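Local coordinates for protein polyhedrin (Uranotaenia sapphirina cypovirus, PDB 4ZQX) that forms the crystalline polyhedra in which cypovirus particles are embedded, and binds ATP in the crystal, at residues Glu74-Arg77 / Ser78-Tyr82. Residues are numbered along the deposited sequence; the frame is centred on the assembly and turned at random.
Sequences ELQR and SINGY
Gln76 and Asn80, one turn apart on the alpha-helix 72-83, are joined twice, through backbone and through side chains, an i to i+4 pairing. The backbone bond runs from Asn80 N to Gln76 O at 2.9 Å, and Ile79 N reaches Leu75 O in the same manner at 3.1 Å. The Gln76 side chain can be followed outward. From CB, CG stands opposite the backbone N (chi1 -173°), and the bend at chi2 turns the chain toward the following helical turn. CG then passes 3.8 Å from Asn80 OD1 and CD stays about as near to the same oxygen, at 3.9 Å. At the tip, NE2 lies 3.7 Å from the CG2 methyl of Ile79 and donates to Asn80 OD1 at 3.0 Å. The N-H...O angle of 171° makes this bond nearly straight, and the acceptor lies almost in the amide plane of Gln76. On the acceptor side, NE2 sits above the carbonyl plane of Asn80, 36° out of it, with the two amides tilted against each other. OD1 also accepts from Gln209 NE2 of a second subunit, whose Thr208 packs on Gln76, so this helix face takes part in a subunit interface, well away from the ATP pocket. Beside the pair, Ile79 lays CG1 against the backbone, 3.4 Å from Leu75 O.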
loop_
_atom_site.group_PDB
_atom_site.type_symbol
_atom_site.label_atom_id
_atom_site.label_comp_id
_atom_site.label_asym_id
_atom_site.label_seq_id
_atom_site.Cartn_x
_atom_site.Cartn_y
_atom_site.Cartn_z
ATOM N N GLU A 74 3.285 2.956 -20.017
ATOM C CA GLU A 74 3.573 4.084 -20.901
ATOM C C GLU A 74 4.240 5.232 -20.164
ATOM O O GLU A 74 5.171 5.862 -20.684
ATOM C CB GLU A 74 2.284 4.640 -21.488
ATOM C CG GLU A 74 1.493 3.745 -22.353
ATOM C CD GLU A 74 0.178 4.423 -22.677
ATOM O OE1 GLU A 74 0.192 5.299 -23.559
ATOM O OE2 GLU A 74 -0.843 4.137 -22.009
ATOM N N LEU A 75 3.732 5.542 -18.972
ATOM C CA LEU A 75 4.299 6.643 -18.192
ATOM C C LEU A 75 5.738 6.334 -17.753
ATOM O O LEU A 75 6.624 7.187 -17.841
ATOM C CB LEU A 75 3.421 6.932 -16.976
ATOM C CG LEU A 75 2.025 7.443 -17.356
ATOM C CD1 LEU A 75 1.062 7.376 -16.179
ATOM C CD2 LEU A 75 2.101 8.871 -17.892
ATOM N N GLN A 76 5.971 5.119 -17.270
ATOM C CA GLN A 76 7.304 4.766 -16.809
ATOM C C GLN A 76 8.278 4.797 -17.978
ATOM O O GLN A 76 9.443 5.168 -17.808
ATOM C CB GLN A 76 7.327 3.397 -16.145
ATOM C CG GLN A 76 8.674 3.051 -15.487
ATOM C CD GLN A 76 9.047 4.013 -14.374
ATOM O OE1 GLN A 76 8.221 4.358 -13.528
ATOM N NE2 GLN A 76 10.297 4.453 -14.370
ATOM N N ARG A 77 7.805 4.440 -19.169
ATOM C CA ARG A 77 8.674 4.477 -20.349
ATOM C C ARG A 77 9.230 5.886 -20.562
ATOM O O ARG A 77 10.416 6.050 -20.834
ATOM C CB ARG A 77 7.918 3.999 -21.596
ATOM C CG ARG A 77 8.784 3.902 -22.859
ATOM C CD ARG A 77 8.028 3.203 -23.971
ATOM N NE ARG A 77 6.735 3.847 -24.222
ATOM C CZ ARG A 77 5.688 3.257 -24.797
ATOM N NH1 ARG A 77 5.762 1.991 -25.197
ATOM N NH2 ARG A 77 4.556 3.935 -24.970
ATOM N N SER A 78 8.383 6.900 -20.397
ATOM C CA SER A 78 8.806 8.288 -20.587
ATOM C C SER A 78 9.752 8.749 -19.486
ATOM O O SER A 78 10.749 9.421 -19.745
ATOM C CB SER A 78 7.592 9.227 -20.669
ATOM O OG SER A 78 6.823 8.956 -21.833
ATOM N N ILE A 79 9.434 8.370 -18.257
ATOM C CA ILE A 79 10.261 8.693 -17.095
ATOM C C ILE A 79 11.684 8.105 -17.213
ATOM O O ILE A 79 12.669 8.742 -16.819
ATOM C CB ILE A 79 9.562 8.179 -15.810
ATOM C CG1 ILE A 79 8.335 9.046 -15.527
ATOM C CG2 ILE A 79 10.511 8.182 -14.599
ATOM C CD1 ILE A 79 7.347 8.434 -14.539
ATOM N N ASN A 80 11.784 6.900 -17.764
ATOM C CA ASN A 80 13.063 6.203 -17.867
ATOM C C ASN A 80 14.209 7.028 -18.490
ATOM O O ASN A 80 15.351 6.969 -18.033
ATOM C CB ASN A 80 12.895 4.905 -18.675
ATOM C CG ASN A 80 12.275 3.761 -17.870
ATOM O OD1 ASN A 80 12.182 3.807 -16.636
ATOM N ND2 ASN A 80 11.863 2.713 -18.576
ATOM N N GLY A 81 13.901 7.807 -19.518
ATOM C CA GLY A 81 14.939 8.552 -20.215
ATOM C C GLY A 81 15.544 9.664 -19.380
ATOM O O GLY A 81 16.604 10.195 -19.725
ATOM N N TYR A 82 14.867 10.041 -18.298
ATOM C CA TYR A 82 15.415 11.025 -17.362
ATOM C C TYR A 82 16.307 10.347 -16.331
ATOM O O TYR A 82 17.256 10.945 -15.820
ATOM C CB TYR A 82 14.295 11.741 -16.624
ATOM C CG TYR A 82 13.454 12.657 -17.506
ATOM C CD1 TYR A 82 12.335 12.183 -18.173
ATOM C CD2 TYR A 82 13.783 14.014 -17.646
ATOM C CE1 TYR A 82 11.556 13.041 -18.968
ATOM C CE2 TYR A 82 13.035 14.850 -18.429
ATOM C CZ TYR A 82 11.919 14.375 -19.084
ATOM O OH TYR A 82 11.174 15.248 -19.860
#